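PDB 2FYI: HTH-type transcriptional regulator cbl from Escherichia coli K12, which is a LysR-family DNA-binding transcriptional regulator that may act as an accessory factor in the cys regulon, and is present here as its cofactor-binding domain. Local coordinates for residues 199-203 and 204-208. Sequence-based numbering, arbitrary orientation.
Sequences QLQRN and YVWRF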
ATOM      1  N   GLN A 199      15.703  25.337  -5.237  1.00 33.22           N
ATOM      2  CA  GLN A 199      16.512  24.339  -5.917  1.00 32.66           C
ATOM      3  C   GLN A 199      16.519  24.527  -7.450  1.00 31.80           C
ATOM      4  O   GLN A 199      15.462  24.706  -8.056  1.00 32.72           O
ATOM      5  CB  GLN A 199      16.006  22.947  -5.540  1.00 34.12           C
ATOM      6  CG  GLN A 199      16.920  21.799  -5.922  1.00 35.92           C
ATOM      7  CD  GLN A 199      18.347  22.014  -5.432  1.00 37.21           C
ATOM      8  OE1 GLN A 199      18.577  22.650  -4.378  1.00 38.12           O
ATOM      9  NE2 GLN A 199      19.319  21.495  -6.195  1.00 36.77           N
ATOM     10  N   LEU A 200      17.703  24.511  -8.069  1.00 29.72           N
ATOM     11  CA  LEU A 200      17.829  24.414  -9.531  1.00 27.93           C
ATOM     12  C   LEU A 200      17.458  23.007 -10.045  1.00 28.21           C
ATOM     13  O   LEU A 200      17.668  22.009  -9.342  1.00 28.45           O
ATOM     14  CB  LEU A 200      19.262  24.735  -9.942  1.00 26.93           C
ATOM     15  CG  LEU A 200      19.858  26.130  -9.689  1.00 26.30           C
ATOM     16  CD1 LEU A 200      21.208  26.274 -10.403  1.00 25.25           C
ATOM     17  CD2 LEU A 200      18.902  27.221 -10.146  1.00 25.59           C
ATOM     18  N   GLN A 201      16.929  22.913 -11.268  1.00 28.16           N
ATOM     19  CA  GLN A 201      16.519  21.616 -11.836  1.00 27.72           C
ATOM     20  C   GLN A 201      16.908  21.394 -13.302  1.00 28.71           C
ATOM     21  O   GLN A 201      17.262  22.342 -14.020  1.00 28.72           O
ATOM     22  CB  GLN A 201      15.021  21.449 -11.715  1.00 27.47           C
ATOM     23  CG  GLN A 201      14.480  21.611 -10.293  1.00 28.09           C
ATOM     24  CD  GLN A 201      14.614  20.344  -9.440  1.00 28.03           C
ATOM     25  OE1 GLN A 201      15.095  19.289  -9.901  1.00 28.26           O
ATOM     26  NE2 GLN A 201      14.177  20.442  -8.194  1.00 27.08           N
ATOM     27  N   ARG A 202      16.843  20.130 -13.735  1.00 29.30           N
ATOM     28  CA  ARG A 202      17.019  19.755 -15.154  1.00 29.72           C
ATOM     29  C   ARG A 202      15.793  20.176 -15.950  1.00 29.76           C
ATOM     30  O   ARG A 202      14.703  20.303 -15.383  1.00 30.91           O
ATOM     31  CB  ARG A 202      17.181  18.241 -15.292  1.00 30.90           C
ATOM     32  CG  ARG A 202      18.435  17.645 -14.638  1.00 32.00           C
ATOM     33  CD  ARG A 202      19.665  17.969 -15.463  1.00 33.01           C
ATOM     34  NE  ARG A 202      19.314  18.068 -16.882  1.00 33.65           N
ATOM     35  CZ  ARG A 202      19.347  17.056 -17.746  1.00 33.97           C
ATOM     36  NH1 ARG A 202      19.736  15.840 -17.370  1.00 34.63           N
ATOM     37  NH2 ARG A 202      19.001  17.262 -19.002  1.00 34.16           N
ATOM     38  N   ASN A 203      15.935  20.363 -17.252  1.00 29.47           N
ATOM     39  CA  ASN A 203      14.813  20.870 -18.047  1.00 30.21           C
ATOM     40  C   ASN A 203      13.556  20.008 -17.947  1.00 30.66           C
ATOM     41  O   ASN A 203      12.436  20.531 -17.871  1.00 30.90           O
ATOM     42  CB  ASN A 203      15.213  21.071 -19.511  1.00 31.31           C
ATOM     43  CG  ASN A 203      15.638  19.775 -20.196  1.00 32.24           C
ATOM     44  OD1 ASN A 203      16.545  19.086 -19.738  1.00 32.81           O
ATOM     45  ND2 ASN A 203      14.976  19.440 -21.307  1.00 32.47           N
ATOM     46  N   TYR A 204      13.743  18.685 -17.928  1.00 30.58           N
ATOM     47  CA  TYR A 204      12.613  17.760 -17.895  1.00 30.50           C
ATOM     48  C   TYR A 204      11.756  17.783 -16.606  1.00 30.89           C
ATOM     49  O   TYR A 204      10.574  17.405 -16.641  1.00 31.10           O
ATOM     50  CB  TYR A 204      13.043  16.342 -18.252  1.00 30.27           C
ATOM     51  CG  TYR A 204      14.142  15.789 -17.406  1.00 30.76           C
ATOM     52  CD1 TYR A 204      15.418  15.575 -17.940  1.00 31.62           C
ATOM     53  CD2 TYR A 204      13.924  15.461 -16.068  1.00 30.74           C
ATOM     54  CE1 TYR A 204      16.465  15.037 -17.151  1.00 31.59           C
ATOM     55  CE2 TYR A 204      14.957  14.924 -15.258  1.00 31.14           C
ATOM     56  CZ  TYR A 204      16.223  14.713 -15.804  1.00 31.50           C
ATOM     57  OH  TYR A 204      17.246  14.187 -15.022  1.00 31.41           O
ATOM     58  N   VAL A 205      12.329  18.217 -15.481  1.00 30.52           N
ATOM     59  CA  VAL A 205      11.552  18.294 -14.241  1.00 30.02           C
ATOM     60  C   VAL A 205      10.558  19.403 -14.466  1.00 30.90           C
ATOM     61  O   VAL A 205       9.375  19.245 -14.195  1.00 30.69           O
ATOM     62  CB  VAL A 205      12.419  18.683 -13.020  1.00 29.35           C
ATOM     63  CG1 VAL A 205      11.554  18.932 -11.768  1.00 27.19           C
ATOM     64  CG2 VAL A 205      13.502  17.660 -12.782  1.00 29.05           C
ATOM     65  N   TRP A 206      11.042  20.529 -14.997  1.00 32.61           N
ATOM     66  CA  TRP A 206      10.170  21.688 -15.209  1.00 33.95           C
ATOM     67  C   TRP A 206       9.031  21.308 -16.145  1.00 34.75           C
ATOM     68  O   TRP A 206       7.875  21.667 -15.913  1.00 34.09           O
ATOM     69  CB  TRP A 206      10.935  22.893 -15.747  1.00 34.20           C
ATOM     70  CG  TRP A 206      12.029  23.370 -14.865  1.00 34.55           C
ATOM     71  CD1 TRP A 206      13.383  23.419 -15.163  1.00 35.09           C
ATOM     72  CD2 TRP A 206      11.896  23.882 -13.544  1.00 34.59           C
ATOM     73  NE1 TRP A 206      14.089  23.943 -14.099  1.00 34.95           N
ATOM     74  CE2 TRP A 206      13.200  24.231 -13.090  1.00 35.48           C
ATOM     75  CE3 TRP A 206      10.811  24.084 -12.690  1.00 34.10           C
ATOM     76  CZ2 TRP A 206      13.430  24.766 -11.811  1.00 35.03           C
ATOM     77  CZ3 TRP A 206      11.041  24.614 -11.427  1.00 34.46           C
ATOM     78  CH2 TRP A 206      12.336  24.948 -11.001  1.00 34.66           C
ATOM     79  N   ARG A 207       9.358  20.542 -17.181  1.00 36.24           N
ATOM     80  CA  ARG A 207       8.329  20.097 -18.086  1.00 37.94           C
ATOM     81  C   ARG A 207       7.296  19.166 -17.460  1.00 37.37           C
ATOM     82  O   ARG A 207       6.114  19.293 -17.728  1.00 37.48           O
ATOM     83  CB  ARG A 207       8.906  19.448 -19.321  1.00 40.70           C
ATOM     84  CG  ARG A 207       7.798  19.282 -20.336  1.00 44.55           C
ATOM     85  CD  ARG A 207       7.416  20.648 -20.921  1.00 47.09           C
ATOM     86  NE  ARG A 207       8.309  20.931 -22.046  1.00 49.89           N
ATOM     87  CZ  ARG A 207       8.037  20.594 -23.312  1.00 51.57           C
ATOM     88  NH1 ARG A 207       6.869  20.001 -23.607  1.00 51.95           N
ATOM     89  NH2 ARG A 207       8.912  20.865 -24.291  1.00 51.93           N
ATOM     90  N   PHE A 208       7.736  18.226 -16.634  1.00 36.93           N
ATOM     91  CA  PHE A 208       6.810  17.293 -16.024  1.00 36.64           C
ATOM     92  C   PHE A 208       5.681  18.013 -15.324  1.00 37.40           C
ATOM     93  O   PHE A 208       4.526  17.615 -15.417  1.00 37.03           O
ATOM     94  CB  PHE A 208       7.521  16.415 -15.010  1.00 36.54           C
ATOM     95  CG  PHE A 208       6.645  15.335 -14.445  1.00 36.69           C
ATOM     96  CD1 PHE A 208       6.628  14.077 -15.009  1.00 36.24           C
ATOM     97  CD2 PHE A 208       5.813  15.586 -13.358  1.00 36.87           C
ATOM     98  CE1 PHE A 208       5.795  13.082 -14.494  1.00 36.19           C
ATOM     99  CE2 PHE A 208       4.983  14.585 -12.836  1.00 36.41           C
ATOM    100  CZ  PHE A 208       4.978  13.343 -13.410  1.00 36.23           C
TER
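Arg202 lies over one face of the Tyr204 ring: its CB sits 3.8 Å from the Tyr204 ring centroid. That carbon is 17° off the ring normal, which meets the criterion for a CH-pi contact. Bends at chi2 and chi3 then curl the arginine chain around the ring's rim, and Tyr204 CE1 ends up over one face of the guanidinium, 3.4 Å from Arg202 NH1. With the two planes 66° apart, this is no parallel stack. The guanidinium is held mainly by Ser13 O, which accepts from NH1, while a weak bond runs from Arg202 NH2 to Asn203 OD1 (3.1 Å). Tyr204 takes a chi1 of 56°, its CG between backbone N and carbonyl carbon, which swings the ring back beneath Arg202.

Gln201 reaches the helix between two residues. Its CB rests over one face of the Trp206 indole, 3.6 Å from Trp206 NE1, with the amide plane nearly perpendicular to the ring, and its OE1 meets Val205 CG2 at 3.7 Å. Lys222 adds a cation-pi contact to this indole, and Ile221 and Val225 of helix 218-226 also pack on it. A serine in place of Trp206 would probably leave Gln201 CB and Lys222 without their aromatic partner and open a gap against helix 218-226.

The backbone evidence marks a helix start: Val205 N donates to Arg202 O (3.2 Å), followed by Arg207 N to Asn203 O (3.2 Å). Arg202 is thus the N-cap residue of helix 203-212, entered from strand 189-196 in the periplasmic-binding-protein-like fold of LysR cofactor-binding domains.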